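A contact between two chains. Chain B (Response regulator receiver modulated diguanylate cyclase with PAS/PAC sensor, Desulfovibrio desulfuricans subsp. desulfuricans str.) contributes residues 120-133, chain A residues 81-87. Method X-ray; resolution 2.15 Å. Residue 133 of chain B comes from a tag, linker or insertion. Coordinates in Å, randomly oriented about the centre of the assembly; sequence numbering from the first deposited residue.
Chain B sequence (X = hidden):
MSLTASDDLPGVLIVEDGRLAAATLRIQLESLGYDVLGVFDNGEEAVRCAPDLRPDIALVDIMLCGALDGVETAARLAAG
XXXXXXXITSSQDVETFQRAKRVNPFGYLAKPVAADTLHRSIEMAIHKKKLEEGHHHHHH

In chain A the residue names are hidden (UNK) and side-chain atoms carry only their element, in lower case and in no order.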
# COMPACT_ATOMS: atom_id res chain seq x y z
N ARG B 120 23.07 1.62 -6.23
CA ARG B 120 23.07 2.84 -7.05
C ARG B 120 22.27 3.95 -6.41
O ARG B 120 22.63 5.11 -6.56
CB ARG B 120 22.50 2.58 -8.45
CG ARG B 120 23.40 1.84 -9.42
CD ARG B 120 24.77 2.45 -9.56
NE ARG B 120 25.52 1.74 -10.60
CZ ARG B 120 26.84 1.62 -10.63
NH1 ARG B 120 27.41 0.96 -11.63
NH2 ARG B 120 27.60 2.16 -9.68
N SER B 121 21.18 3.60 -5.73
CA SER B 121 20.40 4.57 -4.97
C SER B 121 21.14 5.10 -3.77
O SER B 121 21.17 6.32 -3.55
CB SER B 121 19.05 4.00 -4.56
OG SER B 121 18.24 3.93 -5.72
N ILE B 122 21.77 4.21 -3.01
CA ILE B 122 22.60 4.61 -1.88
C ILE B 122 23.74 5.56 -2.31
O ILE B 122 23.96 6.58 -1.67
CB ILE B 122 23.15 3.41 -1.11
CG1 ILE B 122 22.01 2.72 -0.37
CG2 ILE B 122 24.24 3.85 -0.14
CD1 ILE B 122 22.49 1.67 0.59
N GLU B 123 24.42 5.23 -3.40
CA GLU B 123 25.56 6.04 -3.82
C GLU B 123 25.19 7.38 -4.46
O GLU B 123 25.94 8.35 -4.31
CB GLU B 123 26.55 5.23 -4.69
CG GLU B 123 26.07 4.92 -6.10
CD GLU B 123 27.20 4.98 -7.12
OE1 GLU B 123 28.29 4.45 -6.83
OE2 GLU B 123 26.99 5.55 -8.21
N MET B 124 24.07 7.44 -5.18
CA MET B 124 23.57 8.70 -5.74
C MET B 124 22.93 9.57 -4.68
O MET B 124 22.90 10.80 -4.83
CB MET B 124 22.57 8.46 -6.87
CG MET B 124 23.16 7.92 -8.17
SD MET B 124 21.80 7.59 -9.30
CE MET B 124 21.19 9.30 -9.47
N ALA B 125 22.39 8.94 -3.64
CA ALA B 125 21.86 9.66 -2.49
C ALA B 125 22.98 10.33 -1.71
O ALA B 125 22.88 11.51 -1.40
CB ALA B 125 21.06 8.72 -1.57
N ILE B 126 24.03 9.59 -1.41
CA ILE B 126 25.16 10.13 -0.66
C ILE B 126 25.88 11.21 -1.48
O ILE B 126 26.22 12.28 -0.96
CB ILE B 126 26.11 8.98 -0.18
CG1 ILE B 126 25.47 8.22 0.99
CG2 ILE B 126 27.47 9.49 0.25
CD1 ILE B 126 26.14 6.86 1.30
N HIS B 127 26.06 10.96 -2.78
CA HIS B 127 26.68 11.91 -3.70
C HIS B 127 25.89 13.20 -3.86
O HIS B 127 26.48 14.27 -4.01
CB HIS B 127 26.92 11.25 -5.06
CG HIS B 127 27.69 12.10 -6.03
ND1 HIS B 127 27.14 12.55 -7.21
CD2 HIS B 127 28.95 12.59 -5.99
CE1 HIS B 127 28.04 13.27 -7.86
NE2 HIS B 127 29.14 13.32 -7.14
N LYS B 128 24.56 13.11 -3.83
CA LYS B 128 23.70 14.29 -3.96
C LYS B 128 23.86 15.20 -2.74
O LYS B 128 23.98 16.42 -2.88
CB LYS B 128 22.23 13.90 -4.14
CG LYS B 128 21.30 15.09 -4.39
CD LYS B 128 19.85 14.77 -4.15
CE LYS B 128 19.00 15.99 -4.42
NZ LYS B 128 17.66 15.92 -3.77
N LYS B 129 23.86 14.59 -1.56
CA LYS B 129 24.10 15.27 -0.28
C LYS B 129 25.43 16.00 -0.31
O LYS B 129 25.49 17.19 -0.02
CB LYS B 129 24.07 14.23 0.86
CG LYS B 129 24.27 14.78 2.26
CD LYS B 129 22.96 15.29 2.83
CE LYS B 129 23.01 15.45 4.33
NZ LYS B 129 21.64 15.78 4.84
N LYS B 130 26.49 15.29 -0.70
CA LYS B 130 27.85 15.82 -0.74
C LYS B 130 27.98 17.02 -1.68
O LYS B 130 28.61 18.02 -1.32
CB LYS B 130 28.85 14.74 -1.15
CG LYS B 130 29.17 13.71 -0.07
CD LYS B 130 30.48 13.00 -0.37
CE LYS B 130 30.59 11.66 0.35
NZ LYS B 130 30.51 11.78 1.84
N LEU B 131 27.40 16.90 -2.87
CA LEU B 131 27.43 17.96 -3.87
C LEU B 131 26.65 19.18 -3.44
O LEU B 131 27.10 20.31 -3.61
CB LEU B 131 26.86 17.47 -5.21
CG LEU B 131 27.65 16.48 -6.07
CD1 LEU B 131 27.15 16.59 -7.49
CD2 LEU B 131 29.16 16.69 -5.98
N GLU B 132 25.46 18.95 -2.87
CA GLU B 132 24.58 20.04 -2.48
C GLU B 132 25.03 20.77 -1.21
O GLU B 132 24.70 21.94 -1.01
CB GLU B 132 23.13 19.56 -2.38
CG GLU B 132 22.54 19.22 -3.75
CD GLU B 132 21.04 18.99 -3.76
OE1 GLU B 132 20.45 18.71 -2.69
OE2 GLU B 132 20.44 19.08 -4.85
N GLU B 133 25.81 20.08 -0.37
CA GLU B 133 26.38 20.68 0.84
C GLU B 133 27.88 20.94 0.69
O GLU B 133 28.30 21.76 -0.13
CB GLU B 133 26.14 19.78 2.06
CG GLU B 133 24.67 19.55 2.41
CD GLU B 133 24.49 18.71 3.67
OE1 GLU B 133 25.43 17.97 4.06
OE2 GLU B 133 23.40 18.80 4.28
N UNK A 81 20.11 13.99 12.77
CA UNK A 81 21.28 13.19 12.40
C UNK A 81 21.86 13.56 11.03
O UNK A 81 22.92 13.04 10.65
c UNK A 81 20.97 11.69 12.49
s UNK A 81 19.97 11.22 13.94
N UNK A 82 21.17 14.45 10.31
CA UNK A 82 21.62 14.98 9.01
C UNK A 82 21.84 13.89 7.94
O UNK A 82 22.88 13.82 7.29
c UNK A 82 23.12 16.77 7.97
o UNK A 82 22.20 17.11 7.22
n UNK A 82 24.38 17.17 7.78
c UNK A 82 22.87 15.87 9.17
N UNK A 83 20.82 13.06 7.77
CA UNK A 83 20.87 11.88 6.91
C UNK A 83 20.07 12.05 5.63
O UNK A 83 18.99 12.64 5.66
c UNK A 83 20.30 10.69 7.68
c UNK A 83 20.64 9.13 9.59
c UNK A 83 22.65 10.16 8.49
c UNK A 83 21.24 9.65 8.29
N UNK A 84 20.61 11.53 4.50
CA UNK A 84 19.75 11.28 3.35
C UNK A 84 18.84 10.07 3.62
O UNK A 84 19.26 9.11 4.28
c UNK A 84 22.02 11.20 4.24
c UNK A 84 22.11 11.14 2.76
c UNK A 84 20.73 10.98 2.20
N UNK A 85 17.60 10.14 3.12
CA UNK A 85 16.59 9.11 3.40
C UNK A 85 16.20 8.39 2.12
O UNK A 85 15.88 9.03 1.12
c UNK A 85 16.24 9.62 6.44
c UNK A 85 15.28 9.71 4.03
c UNK A 85 14.18 8.65 4.18
c UNK A 85 15.56 10.43 5.35
N UNK A 86 16.21 7.07 2.15
CA UNK A 86 15.49 6.32 1.13
C UNK A 86 14.41 5.52 1.84
O UNK A 86 14.68 4.78 2.79
c UNK A 86 16.45 5.40 0.31
c UNK A 86 18.73 5.42 -0.90
c UNK A 86 15.66 4.52 -0.67
c UNK A 86 17.49 6.22 -0.46
N UNK A 87 13.17 5.70 1.41
CA UNK A 87 12.05 4.96 1.97
C UNK A 87 11.95 3.57 1.33
O UNK A 87 12.08 3.43 0.13
c UNK A 87 10.46 6.86 2.65
c UNK A 87 10.39 8.16 2.17
c UNK A 87 9.94 7.69 4.87
c UNK A 87 10.73 5.70 1.71
c UNK A 87 10.23 6.65 4.01
c UNK A 87 9.87 9.00 4.38
c UNK A 87 10.09 9.23 3.04

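Position 81 of chain A carries two side-chain atoms, one carbon followed by one sulfur. A lone sulfur ending the chain directly after CB identifies Cys81(A). It takes no part in the contact.

Position 82 has two side-chain carbons, the second bearing one oxygen and one nitrogen, which is a carboxamide one carbon removed from CA. The oxygen lies 2.8 Å from NZ of Lys129(B). The residue is Asn82(A). Its CA-to-CB bond points sideways, but with chi1 at -162° (t) the end of the side chain comes nearer to chain B. Lys129(B) NZ donates to Asn82(A) OD1 at 2.8 Å, and a weak second bond runs from Lys129(B) NZ to the backbone O of Asn82(A) at 3.4 Å.

Position 83 has four carbons, forked at the second, the pattern of leucine. Leu83(A) directs its CA-to-CB bond away from the helix, and its side chain stays clear of it.

At position 84 three carbons close a ring onto the backbone nitrogen, which only proline does. One ring carbon approaches CB of Lys129(B) and another faces Ala125(B). In Pro84(A) these are CG, 4.1 Å from Lys129(B) CB, and CB, 4.4 Å from Ala125(B) CB.

Position 85 has four carbons forked at the first, with one arm two carbons long. This is Ile85(A), pointing away and leaving the helix untouched.

Position 86 repeats that branching but points toward the helix, and the end of its longer arm meets Ser121(B), Ile122(B) and Ala125(B). In Ile86(A), CD1 lies 3.7 Å from Ser121(B) O, 4.3 Å from Ile122(B) CG1 and 4.1 Å from Ala125(B) CB. The m,t rotamer carries CD1 into this position.

Position 87 has one carbon followed by a six-carbon ring without heteroatoms, hence Phe87(A), out of reach.

The strand and helix axes run at 148°, closer to antiparallel than parallel, so the ascending numbers of chain B meet descending numbers of chain A: Ile122(B) is nearest Ile86(A) by CA, and Ala125(B) nearest Pro84(A). Ser121(B), Ala125(B) and Lys129(B) recur at four-residue spacing, about one helical turn, and all point toward chain A. Their contacts pass from the apolar end of Ile86(A), through the proline ring, to the polar Asn82(A). There Lys129(B) NZ also forms a salt bridge with OE2 of the tag residue Glu133(B) at 3.5 Å. The two stretches together bury 363 Å².

Chain A (81-87) CNLPIIF
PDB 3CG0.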